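PDB 5C98: Agap007691-pb from Anopheles gambiae, which is of unknown function but belongs to the serpin family, many of whose members inhibit serine proteases. Local coordinates for residues 18-22 against 363-367; 24-29 against 41-46; 47-52 against 80-84. One frame throughout, in Å; residues are numbered along the deposited sequence. Where two conformers were deposited one is given.

Interaction 1. Residues 18-22 against 363-367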
ATOM      1  N   VAL A  18      -9.163 -13.248   0.016  1.00 18.48           N
ATOM      2  CA  VAL A  18      -8.735 -12.460  -1.144  1.00 20.01           C
ATOM      3  C   VAL A  18      -9.884 -11.640  -1.698  1.00 19.22           C
ATOM      4  O   VAL A  18      -9.717 -10.464  -2.052  1.00 18.69           O
ATOM      5  CB  VAL A  18      -8.112 -13.360  -2.227  1.00 20.38           C
ATOM      6  CG1 VAL A  18      -7.873 -12.564  -3.526  1.00 20.04           C
ATOM      7  CG2 VAL A  18      -6.836 -13.957  -1.736  1.00 24.10           C
ATOM      8  N   ALA A  19     -11.051 -12.255  -1.843  1.00 19.48           N
ATOM      9  CA  ALA A  19     -12.186 -11.506  -2.362  1.00 24.00           C
ATOM     10  C   ALA A  19     -12.498 -10.309  -1.474  1.00 20.55           C
ATOM     11  O   ALA A  19     -12.772  -9.207  -1.969  1.00 20.84           O
ATOM     12  CB  ALA A  19     -13.398 -12.418  -2.485  1.00 22.00           C
ATOM     13  N   ALA A  20     -12.448 -10.501  -0.161  1.00 18.88           N
ATOM     14  CA  ALA A  20     -12.796  -9.433   0.757  1.00 17.76           C
ATOM     15  C   ALA A  20     -11.716  -8.366   0.750  1.00 18.41           C
ATOM     16  O   ALA A  20     -12.017  -7.165   0.752  1.00 17.28           O
ATOM     17  CB  ALA A  20     -13.008  -9.974   2.164  1.00 20.48           C
ATOM     18  N   ASN A  21     -10.461  -8.786   0.667  1.00 18.01           N
ATOM     19  CA  ASN A  21      -9.377  -7.818   0.626  1.00 15.95           C
ATOM     20  C   ASN A  21      -9.437  -6.976  -0.634  1.00 16.71           C
ATOM     21  O   ASN A  21      -9.220  -5.770  -0.577  1.00 15.39           O
ATOM     22  CB  ASN A  21      -8.005  -8.463   0.752  1.00 17.24           C
ATOM     23  CG  ASN A  21      -6.910  -7.454   0.527  1.00 16.87           C
ATOM     24  OD1 ASN A  21      -6.766  -6.502   1.291  1.00 16.52           O
ATOM     25  ND2 ASN A  21      -6.168  -7.616  -0.555  1.00 15.90           N
ATOM     26  N   ASN A  22      -9.720  -7.586  -1.777  1.00 17.58           N
ATOM     27  CA  ASN A  22      -9.757  -6.814  -3.009  1.00 15.59           C
ATOM     28  C   ASN A  22     -10.884  -5.796  -2.978  1.00 17.25           C
ATOM     29  O   ASN A  22     -10.688  -4.658  -3.420  1.00 15.79           O
ATOM     30  CB  ASN A  22      -9.838  -7.729  -4.236  1.00 17.92           C
ATOM     31  CG  ASN A  22      -8.524  -8.416  -4.510  1.00 19.14           C
ATOM     32  OD1 ASN A  22      -7.494  -8.038  -3.940  1.00 19.07           O
ATOM     33  ND2 ASN A  22      -8.541  -9.420  -5.386  1.00 21.29           N
ATOM     34  N   ASP A 363      -3.131 -15.828  -6.827  1.00 22.15           N
ATOM     35  CA  ASP A 363      -4.509 -15.690  -6.359  1.00 26.16           C
ATOM     36  C   ASP A 363      -5.154 -14.351  -6.720  1.00 18.36           C
ATOM     37  O   ASP A 363      -6.335 -14.148  -6.404  1.00 25.20           O
ATOM     38  CB  ASP A 363      -4.590 -15.921  -4.837  1.00 28.43           C
ATOM     39  CG  ASP A 363      -3.712 -14.960  -4.046  1.00 26.45           C
ATOM     40  OD1 ASP A 363      -3.233 -13.998  -4.654  1.00 22.18           O
ATOM     41  OD2 ASP A 363      -3.505 -15.158  -2.820  1.00 31.92           O
ATOM     42  N   GLY A 364      -4.433 -13.443  -7.375  1.00 18.27           N
ATOM     43  CA  GLY A 364      -4.984 -12.151  -7.717  1.00 17.00           C
ATOM     44  C   GLY A 364      -5.138 -11.186  -6.560  1.00 18.76           C
ATOM     45  O   GLY A 364      -5.818 -10.161  -6.696  1.00 20.27           O
ATOM     46  N   ASN A 365      -4.562 -11.481  -5.404  1.00 18.01           N
ATOM     47  CA  ASN A 365      -4.739 -10.590  -4.272  1.00 18.09           C
ATOM     48  C   ASN A 365      -3.972  -9.302  -4.515  1.00 15.37           C
ATOM     49  O   ASN A 365      -2.795  -9.331  -4.872  1.00 15.82           O
ATOM     50  CB  ASN A 365      -4.230 -11.244  -3.000  1.00 17.14           C
ATOM     51  CG  ASN A 365      -4.772 -10.597  -1.757  1.00 19.57           C
ATOM     52  OD1 ASN A 365      -5.896 -10.132  -1.733  1.00 20.70           O
ATOM     53  ND2 ASN A 365      -3.950 -10.541  -0.711  1.00 22.01           N
ATOM     54  N   VAL A 366      -4.630  -8.175  -4.278  1.00 14.58           N
ATOM     55  CA  VAL A 366      -4.030  -6.864  -4.479  1.00 13.93           C
ATOM     56  C   VAL A 366      -3.262  -6.456  -3.230  1.00 14.23           C
ATOM     57  O   VAL A 366      -3.831  -6.359  -2.140  1.00 15.45           O
ATOM     58  CB  VAL A 366      -5.081  -5.811  -4.836  1.00 13.74           C
ATOM     59  CG1 VAL A 366      -4.419  -4.428  -4.978  1.00 15.75           C
ATOM     60  CG2 VAL A 366      -5.855  -6.217  -6.111  1.00 16.54           C
ATOM     61  N   LEU A 367      -1.956  -6.258  -3.390  1.00 13.53           N
ATOM     62  CA  LEU A 367      -1.061  -5.960  -2.289  1.00 13.12           C
ATOM     63  C   LEU A 367      -0.726  -4.476  -2.175  1.00 13.74           C
ATOM     64  O   LEU A 367      -0.339  -4.016  -1.094  1.00 14.83           O
ATOM     65  CB  LEU A 367       0.243  -6.758  -2.473  1.00 15.47           C
ATOM     66  CG  LEU A 367       0.049  -8.239  -2.779  1.00 16.96           C
ATOM     67  CD1 LEU A 367       1.426  -8.873  -2.822  1.00 18.49           C
ATOM     68  CD2 LEU A 367      -0.843  -8.985  -1.801  1.00 16.85           C
TER

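Interaction 2. Residues 24-29 against 41-46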
ATOM      1  N   PHE A  24     -12.245  -4.370  -0.277  1.00 15.43           N
ATOM      2  CA  PHE A  24     -11.837  -3.319   0.657  1.00 15.64           C
ATOM      3  C   PHE A  24     -10.731  -2.447   0.061  1.00 15.24           C
ATOM      4  O   PHE A  24     -10.746  -1.221   0.196  1.00 15.09           O
ATOM      5  CB  PHE A  24     -11.407  -3.970   1.970  1.00 16.48           C
ATOM      6  CG  PHE A  24     -10.671  -3.065   2.895  1.00 16.44           C
ATOM      7  CD1 PHE A  24     -11.315  -2.057   3.585  1.00 17.81           C
ATOM      8  CD2 PHE A  24      -9.308  -3.231   3.088  1.00 19.39           C
ATOM      9  CE1 PHE A  24     -10.581  -1.210   4.432  1.00 19.43           C
ATOM     10  CE2 PHE A  24      -8.604  -2.394   3.931  1.00 18.88           C
ATOM     11  CZ  PHE A  24      -9.244  -1.381   4.583  1.00 18.18           C
ATOM     12  N   THR A  25      -9.794  -3.061  -0.641  1.00 14.61           N
ATOM     13  CA  THR A  25      -8.677  -2.333  -1.238  1.00 13.18           C
ATOM     14  C   THR A  25      -9.157  -1.270  -2.216  1.00 13.97           C
ATOM     15  O   THR A  25      -8.689  -0.128  -2.188  1.00 14.22           O
ATOM     16  CB  THR A  25      -7.705  -3.318  -1.907  1.00 13.21           C
ATOM     17  OG1 THR A  25      -7.010  -4.033  -0.896  1.00 15.17           O
ATOM     18  CG2 THR A  25      -6.688  -2.618  -2.776  1.00 14.47           C
ATOM     19  N   LEU A  26     -10.078  -1.640  -3.100  1.00 15.04           N
ATOM     20  CA  LEU A  26     -10.569  -0.675  -4.076  1.00 14.54           C
ATOM     21  C   LEU A  26     -11.402   0.411  -3.414  1.00 15.93           C
ATOM     22  O   LEU A  26     -11.312   1.575  -3.810  1.00 16.44           O
ATOM     23  CB  LEU A  26     -11.335  -1.399  -5.184  1.00 16.20           C
ATOM     24  CG  LEU A  26     -10.482  -2.363  -6.010  1.00 16.99           C
ATOM     25  CD1 LEU A  26     -11.413  -3.057  -7.017  1.00 19.68           C
ATOM     26  CD2 LEU A  26      -9.268  -1.702  -6.679  1.00 17.77           C
ATOM     27  N   GLU A  27     -12.206   0.066  -2.393  1.00 14.57           N
ATOM     28  CA  GLU A  27     -12.947   1.092  -1.664  1.00 16.74           C
ATOM     29  C   GLU A  27     -12.005   2.052  -0.958  1.00 15.44           C
ATOM     30  O   GLU A  27     -12.201   3.270  -0.982  1.00 15.79           O
ATOM     31  CB  GLU A  27     -13.856   0.433  -0.629  1.00 18.50           C
ATOM     32  CG  GLU A  27     -15.078  -0.253  -1.240  1.00 21.43           C
ATOM     33  CD  GLU A  27     -15.820  -1.126  -0.258  1.00 39.36           C
ATOM     34  OE1 GLU A  27     -15.215  -1.564   0.752  1.00 38.33           O
ATOM     35  OE2 GLU A  27     -17.017  -1.392  -0.512  1.00 43.13           O
ATOM     36  N   TYR A  28     -10.973   1.519  -0.314  1.00 14.29           N
ATOM     37  CA  TYR A  28     -10.005   2.360   0.372  1.00 13.31           C
ATOM     38  C   TYR A  28      -9.300   3.287  -0.611  1.00 15.94           C
ATOM     39  O   TYR A  28      -9.114   4.477  -0.341  1.00 14.80           O
ATOM     40  CB  TYR A  28      -9.000   1.440   1.049  1.00 15.17           C
ATOM     41  CG  TYR A  28      -7.978   2.098   1.952  1.00 16.40           C
ATOM     42  CD1 TYR A  28      -6.871   2.751   1.442  1.00 15.75           C
ATOM     43  CD2 TYR A  28      -8.084   1.988   3.329  1.00 14.79           C
ATOM     44  CE1 TYR A  28      -5.913   3.291   2.276  1.00 15.25           C
ATOM     45  CE2 TYR A  28      -7.135   2.537   4.160  1.00 15.84           C
ATOM     46  CZ  TYR A  28      -6.070   3.179   3.644  1.00 14.19           C
ATOM     47  OH  TYR A  28      -5.086   3.711   4.474  1.00 15.96           O
ATOM     48  N   PHE A  29      -8.867   2.745  -1.743  1.00 14.02           N
ATOM     49  CA  PHE A  29      -8.175   3.586  -2.716  1.00 14.14           C
ATOM     50  C   PHE A  29      -9.074   4.704  -3.227  1.00 15.81           C
ATOM     51  O   PHE A  29      -8.619   5.838  -3.376  1.00 15.84           O
ATOM     52  CB  PHE A  29      -7.616   2.754  -3.872  1.00 15.08           C
ATOM     53  CG  PHE A  29      -6.787   3.558  -4.826  1.00 15.28           C
ATOM     54  CD1 PHE A  29      -5.693   4.267  -4.374  1.00 18.10           C
ATOM     55  CD2 PHE A  29      -7.117   3.657  -6.154  1.00 16.58           C
ATOM     56  CE1 PHE A  29      -4.938   5.037  -5.230  1.00 18.83           C
ATOM     57  CE2 PHE A  29      -6.325   4.422  -6.996  1.00 16.62           C
ATOM     58  CZ  PHE A  29      -5.261   5.097  -6.514  1.00 17.87           C
ATOM     59  N   VAL A  41      -0.697   2.935  -1.867  1.00 13.60           N
ATOM     60  CA  VAL A  41      -1.177   2.471  -0.571  1.00 13.66           C
ATOM     61  C   VAL A  41      -1.259   0.947  -0.576  1.00 13.87           C
ATOM     62  O   VAL A  41      -1.361   0.306  -1.624  1.00 13.64           O
ATOM     63  CB  VAL A  41      -2.542   3.081  -0.172  1.00 15.48           C
ATOM     64  CG1 VAL A  41      -2.387   4.570   0.136  1.00 16.23           C
ATOM     65  CG2 VAL A  41      -3.596   2.865  -1.268  1.00 14.31           C
ATOM     66  N   SER A  42      -1.254   0.349   0.617  1.00 12.84           N
ATOM     67  CA  SER A  42      -1.482  -1.083   0.776  1.00 12.66           C
ATOM     68  C   SER A  42      -2.576  -1.272   1.806  1.00 13.52           C
ATOM     69  O   SER A  42      -2.304  -1.425   3.001  1.00 12.95           O
ATOM     70  CB  SER A  42      -0.201  -1.776   1.219  1.00 13.25           C
ATOM     71  OG  SER A  42      -0.453  -3.131   1.471  1.00 14.80           O
ATOM     72  N   PRO A  43      -3.826  -1.251   1.374  1.00 11.96           N
ATOM     73  CA  PRO A  43      -4.921  -1.545   2.311  1.00 12.50           C
ATOM     74  C   PRO A  43      -4.771  -2.906   2.959  1.00 13.69           C
ATOM     75  O   PRO A  43      -5.190  -3.097   4.104  1.00 13.76           O
ATOM     76  CB  PRO A  43      -6.162  -1.428   1.419  1.00 13.06           C
ATOM     77  CG  PRO A  43      -5.718  -0.420   0.336  1.00 14.18           C
ATOM     78  CD  PRO A  43      -4.327  -0.818   0.058  1.00 13.14           C
ATOM     79  N   TYR A  44      -4.223  -3.874   2.238  1.00 13.05           N
ATOM     80  CA  TYR A  44      -4.020  -5.195   2.814  1.00 12.20           C
ATOM     81  C   TYR A  44      -3.131  -5.102   4.033  1.00 14.62           C
ATOM     82  O   TYR A  44      -3.420  -5.733   5.058  1.00 14.42           O
ATOM     83  CB  TYR A  44      -3.401  -6.123   1.768  1.00 14.80           C
ATOM     84  CG  TYR A  44      -3.301  -7.605   2.141  1.00 16.72           C
ATOM     85  CD1 TYR A  44      -4.363  -8.258   2.749  1.00 15.51           C
ATOM     86  CD2 TYR A  44      -2.188  -8.341   1.795  1.00 17.55           C
ATOM     87  CE1 TYR A  44      -4.300  -9.611   3.029  1.00 17.78           C
ATOM     88  CE2 TYR A  44      -2.116  -9.705   2.086  1.00 16.70           C
ATOM     89  CZ  TYR A  44      -3.171 -10.304   2.691  1.00 17.20           C
ATOM     90  OH  TYR A  44      -3.139 -11.652   2.972  1.00 19.29           O
ATOM     91  N   HIS A  45      -2.021  -4.344   3.952  1.00 14.16           N
ATOM     92  CA  HIS A  45      -1.182  -4.237   5.135  1.00 11.60           C
ATOM     93  C   HIS A  45      -1.808  -3.351   6.212  1.00 13.68           C
ATOM     94  O   HIS A  45      -1.546  -3.559   7.402  1.00 15.36           O
ATOM     95  CB  HIS A  45       0.220  -3.822   4.793  1.00 14.14           C
ATOM     96  CG  HIS A  45       1.179  -4.125   5.885  1.00 14.19           C
ATOM     97  ND1 HIS A  45       1.886  -3.153   6.550  1.00 16.42           N
ATOM     98  CD2 HIS A  45       1.543  -5.304   6.424  1.00 14.82           C
ATOM     99  CE1 HIS A  45       2.643  -3.729   7.473  1.00 16.43           C
ATOM    100  NE2 HIS A  45       2.444  -5.035   7.422  1.00 15.62           N
ATOM    101  N   VAL A  46      -2.635  -2.372   5.831  1.00 13.39           N
ATOM    102  CA  VAL A  46      -3.426  -1.643   6.826  1.00 14.40           C
ATOM    103  C   VAL A  46      -4.222  -2.641   7.662  1.00 14.31           C
ATOM    104  O   VAL A  46      -4.208  -2.600   8.894  1.00 14.78           O
ATOM    105  CB  VAL A  46      -4.320  -0.591   6.138  1.00 13.77           C
ATOM    106  CG1 VAL A  46      -5.423  -0.067   7.062  1.00 12.99           C
ATOM    107  CG2 VAL A  46      -3.509   0.561   5.569  1.00 15.67           C
TER
HETATM  108  O   HOH W   1      -4.263  -3.990  -0.701  1.00 14.55           O

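Interaction 3. Residues 47-52 against 80-84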
ATOM      1  N   ARG A  47      -4.926  -3.550   6.991  1.00 13.97           N
ATOM      2  CA  ARG A  47      -5.697  -4.602   7.660  1.00 14.13           C
ATOM      3  C   ARG A  47      -4.798  -5.480   8.522  1.00 16.36           C
ATOM      4  O   ARG A  47      -5.113  -5.756   9.694  1.00 15.54           O
ATOM      5  CB  ARG A  47      -6.482  -5.419   6.615  1.00 15.10           C
ATOM      6  CG  ARG A  47      -7.095  -6.709   7.157  1.00 17.03           C
ATOM      7  CD  ARG A  47      -6.189  -7.894   6.906  1.00 19.01           C
ATOM      8  NE  ARG A  47      -6.818  -9.147   7.337  1.00 18.43           N
ATOM      9  CZ  ARG A  47      -7.701  -9.818   6.603  1.00 19.23           C
ATOM     10  NH1 ARG A  47      -8.061  -9.381   5.404  1.00 21.89           N
ATOM     11  NH2 ARG A  47      -8.205 -10.962   7.066  1.00 18.63           N
ATOM     12  N   LEU A  48      -3.677  -5.934   7.968  1.00 13.63           N
ATOM     13  CA  LEU A  48      -2.851  -6.874   8.718  1.00 14.82           C
ATOM     14  C   LEU A  48      -2.264  -6.221   9.954  1.00 14.58           C
ATOM     15  O   LEU A  48      -2.210  -6.840  11.038  1.00 16.26           O
ATOM     16  CB  LEU A  48      -1.742  -7.447   7.840  1.00 13.81           C
ATOM     17  CG  LEU A  48      -2.270  -8.409   6.784  1.00 15.76           C
ATOM     18  CD1 LEU A  48      -1.166  -8.718   5.805  1.00 19.61           C
ATOM     19  CD2 LEU A  48      -2.814  -9.726   7.370  1.00 16.44           C
ATOM     20  N   ALA A  49      -1.784  -4.993   9.809  1.00 13.61           N
ATOM     21  CA  ALA A  49      -1.160  -4.327  10.943  1.00 13.35           C
ATOM     22  C   ALA A  49      -2.201  -3.988  12.008  1.00 14.41           C
ATOM     23  O   ALA A  49      -2.007  -4.259  13.196  1.00 15.49           O
ATOM     24  CB  ALA A  49      -0.408  -3.079  10.495  1.00 15.17           C
ATOM     25  N   LEU A  50      -3.317  -3.398  11.605  1.00 14.41           N
ATOM     26  CA  LEU A  50      -4.312  -3.015  12.583  0.50 15.42           C
ATOM     27  C   LEU A  50      -4.910  -4.235  13.275  1.00 16.26           C
ATOM     28  O   LEU A  50      -5.297  -4.155  14.447  1.00 17.07           O
ATOM     29  CB  LEU A  50      -5.356  -2.141  11.880  0.50 18.27           C
ATOM     30  CG  LEU A  50      -6.314  -1.322  12.720  0.50 16.23           C
ATOM     31  CD1 LEU A  50      -5.587  -0.527  13.799  0.50 14.92           C
ATOM     32  CD2 LEU A  50      -7.115  -0.405  11.811  0.50 15.90           C
ATOM     33  N   SER A  51      -4.988  -5.355  12.579  1.00 15.38           N
ATOM     34  CA  SER A  51      -5.556  -6.579  13.130  0.50 16.39           C
ATOM     35  C   SER A  51      -4.813  -7.055  14.368  1.00 15.80           C
ATOM     36  O   SER A  51      -5.373  -7.814  15.170  1.00 17.47           O
ATOM     37  CB  SER A  51      -5.490  -7.699  12.083  0.50 18.88           C
ATOM     38  OG  SER A  51      -6.537  -7.606  11.150  0.50 21.04           O
ATOM     39  N   MET A  52      -3.536  -6.680  14.518  1.00 15.53           N
ATOM     40  CA  MET A  52      -2.784  -7.072  15.714  1.00 14.06           C
ATOM     41  C   MET A  52      -3.465  -6.564  16.971  1.00 17.06           C
ATOM     42  O   MET A  52      -3.320  -7.162  18.037  1.00 16.70           O
ATOM     43  CB  MET A  52      -1.348  -6.539  15.650  1.00 14.77           C
ATOM     44  CG  MET A  52      -0.556  -7.008  14.454  1.00 15.96           C
ATOM     45  SD  MET A  52       1.206  -6.653  14.595  1.00 17.54           S
ATOM     46  CE  MET A  52       1.178  -4.859  14.507  1.00 17.87           C
ATOM     47  N   GLU A  80      -4.175 -16.406  14.571  1.00 21.86           N
ATOM     48  CA  GLU A  80      -3.487 -17.351  13.692  1.00 21.64           C
ATOM     49  C   GLU A  80      -3.591 -16.921  12.233  1.00 21.18           C
ATOM     50  O   GLU A  80      -2.630 -17.070  11.461  1.00 21.35           O
ATOM     51  CB  GLU A  80      -4.065 -18.750  13.874  1.00 23.88           C
ATOM     52  CG  GLU A  80      -3.738 -19.358  15.237  1.00 29.09           C
ATOM     53  CD  GLU A  80      -4.008 -20.857  15.321  1.00 44.76           C
ATOM     54  OE1 GLU A  80      -4.750 -21.389  14.470  1.00 46.85           O
ATOM     55  OE2 GLU A  80      -3.464 -21.501  16.241  1.00 54.44           O
ATOM     56  N   GLN A  81      -4.749 -16.396  11.836  1.00 19.24           N
ATOM     57  CA  GLN A  81      -4.921 -15.923  10.464  1.00 19.46           C
ATOM     58  C   GLN A  81      -3.984 -14.749  10.178  1.00 18.63           C
ATOM     59  O   GLN A  81      -3.326 -14.700   9.132  1.00 19.99           O
ATOM     60  CB  GLN A  81      -6.382 -15.533  10.237  1.00 19.67           C
ATOM     61  CG  GLN A  81      -6.693 -14.897   8.874  1.00 24.78           C
ATOM     62  CD  GLN A  81      -8.085 -14.255   8.819  1.00 21.43           C
ATOM     63  OE1 GLN A  81      -8.261 -13.093   9.152  1.00 22.58           O
ATOM     64  NE2 GLN A  81      -9.074 -15.036   8.422  1.00 29.35           N
ATOM     65  N   GLN A  82      -3.918 -13.787  11.090  1.00 18.08           N
ATOM     66  CA  GLN A  82      -3.039 -12.647  10.872  1.00 16.68           C
ATOM     67  C   GLN A  82      -1.608 -13.129  10.684  1.00 17.36           C
ATOM     68  O   GLN A  82      -0.908 -12.677   9.775  1.00 17.31           O
ATOM     69  CB  GLN A  82      -3.136 -11.681  12.051  1.00 18.57           C
ATOM     70  CG  GLN A  82      -2.508 -10.315  11.813  1.00 17.91           C
ATOM     71  CD  GLN A  82      -1.001 -10.290  11.944  1.00 17.60           C
ATOM     72  OE1 GLN A  82      -0.378 -11.228  12.439  1.00 17.79           O
ATOM     73  NE2 GLN A  82      -0.414  -9.196  11.539  1.00 17.32           N
ATOM     74  N   GLN A  83      -1.180 -14.077  11.514  1.00 17.60           N
ATOM     75  CA  GLN A  83       0.202 -14.547  11.463  1.00 17.24           C
ATOM     76  C   GLN A  83       0.499 -15.179  10.114  1.00 18.50           C
ATOM     77  O   GLN A  83       1.553 -14.950   9.523  1.00 19.35           O
ATOM     78  CB  GLN A  83       0.450 -15.565  12.580  1.00 19.57           C
ATOM     79  CG  GLN A  83       0.533 -14.969  13.962  1.00 21.79           C
ATOM     80  CD  GLN A  83       0.690 -16.025  15.029  1.00 22.85           C
ATOM     81  OE1 GLN A  83      -0.208 -16.833  15.264  1.00 28.53           O
ATOM     82  NE2 GLN A  83       1.860 -16.064  15.637  1.00 28.26           N
ATOM     83  N   ARG A  84      -0.401 -16.038   9.651  1.00 18.43           N
ATOM     84  CA  ARG A  84      -0.207 -16.730   8.385  1.00 20.02           C
ATOM     85  C   ARG A  84      -0.178 -15.738   7.229  1.00 19.30           C
ATOM     86  O   ARG A  84       0.682 -15.819   6.341  1.00 20.04           O
ATOM     87  CB  ARG A  84      -1.343 -17.749   8.223  1.00 22.38           C
ATOM     88  CG  ARG A  84      -1.260 -18.623   6.995  1.00 32.76           C
ATOM     89  CD  ARG A  84      -2.357 -19.701   7.026  1.00 32.23           C
ATOM     90  NE  ARG A  84      -3.702 -19.132   7.077  1.00 39.54           N
ATOM     91  CZ  ARG A  84      -4.357 -18.658   6.022  1.00 33.15           C
ATOM     92  NH1 ARG A  84      -3.791 -18.675   4.824  1.00 32.85           N
ATOM     93  NH2 ARG A  84      -5.583 -18.164   6.161  1.00 41.14           N
TER

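Interaction 1. Residues 18-22 against 363-367
Different first torsions bring the neighbouring carboxamides of N21 and N22 to the same turn: in N21, CG stands anti to the backbone N (chi1 173°), whereas in N22 it lies anti to the carbonyl carbon (chi1 -74°). N21 uses its nitrogen twice, ND2 giving one bond to N365 OD1 at 2.8 Å and another to V366 O at 3.1 Å. The V366 oxygen lies in the amide plane of N21. N365 OD1, by contrast, is met from above its carbonyl plane, and the two side-chain amides are turned 64° apart. N22 uses both ends of its amide. Its OD1 accepts from V366 N at 2.9 Å, in plane and on a lone pair, while its ND2 gives a 3.1 Å bond to G364 O. Asparagine suits this place because one short side chain offers an acceptor and a donor to backbone groups two residues apart. V18 lays its two methyls against the turn, CG1 3.6 Å from D363 O and CG2 beside D363 OD2, in van der Waals contact. The turn holds its own shape: D363 OD1 accepts from N365 N in an Asx turn, D363 OD2 pairs with R360, and the positive phi of G364 favours glycine. The helix thus grips the loop of the beta hairpin formed by strands 354-360 and 366-372, holding it against the N-terminal helix 15-32 of the serpin fold.

Interaction 2. Residues 24-29 against 41-46
Apolar contacts centre on P43, whose ring is wedged between F24, T25 and Y28. Its CB sits over one face of the Y28 ring and within 3.6 Å of F24 CE2; its CG is 3.6 Å from Y28 CD1. Y28 CG stands anti to the backbone N (chi1 -174°), which sends the ring across P43 to V46, with OH 3.7 Å from V46 CG2. F29 CD1 touches V41 CG2 at 4.0 Å. P43 and V41, both compact, fit between the large rings of helix 15-32, within the buried core of the serpin fold, where strand 39-41 leads into helix 43-51.

A different kind of contact is made by P43 O, which meets the F24 ring in plane at its edge, 3.5 Å from CE2.

Polar links are fewer: a water bridge and a helix cap, each made by a side-chain hydroxyl. T25 OG1 is hydrogen-bonded to N21 O of its own helix and also accepts from a water at 2.8 Å; that water in turn accepts from Y44 N at 2.9 Å. S42 is the N-cap, its OG accepting from H45 N at 3.2 Å and also bonded to L367 O. Proline suits the position just after this cap, since the start of a helix needs no N-H from it.

Interaction 3. Residues 47-52 against 80-84
Q82 reaches across to the backbone of L48, and Q81 to the side chain of R47, where two helices of the serpin fold, 43-51 and 75-89, pass each other. Their short segments run at 138° between N-to-C directions, with axes 9.9 Å apart at closest approach, a spacing that long polar side chains can bridge. Q82 NE2 gives a hydrogen bond to L48 O at 3.0 Å. The oxygen lies in the amide plane of Q82, but the nitrogen arrives from above the carbonyl plane of L48. A bend at chi2 (-79°) turns the Q82 amide toward L48 O, and the amide nitrogen itself, NE2, lies 3.6 Å from M52 CG. The second bridge is made by R47, whose NH2 donates to Q81 OE1 at 3.0 Å. Here Q81 is extended beyond CG, and its oxygen sits at the edge of the guanidinium group, in its plane, although the amide and guanidinium planes are turned 68° apart.

Around these bonds stands a mostly apolar second shell. R47 packs on F69 and L85, L48 on L85 and L89, while F121 touches Q82; T123 and S99, on which M52 rests, are the small polar exceptions. Glutamine suits position 82 because it pairs a hydrocarbon stem for such surroundings with an amide able to satisfy a buried carbonyl. The backbone provides that carbonyl: M52 N bonds three residues back, to A49 O at 3.2 Å, instead of four back to L48 O, which receives Q82 NE2.

Helix 15-32 is shared by interactions 1 and 2, whose centres lie about 10 Å apart, and helix 43-51 by interactions 2 and 3, with centres about 14 Å apart. Interaction 1 joins residues far apart in sequence; interactions 2 and 3 follow one another inside the loop it closes. Interactions 1 and 2 touch, through L367 O with S42 OG and through Y44 packing on N21 and N365, whereas 1 and 3 do not. The contacts thus tie the N-terminal helix, the last strand 366-372 and the helices 43-51 and 75-89 together. H45 also bonds S173, and S42 bonds Q323, near the region that in serpins is called the shutter.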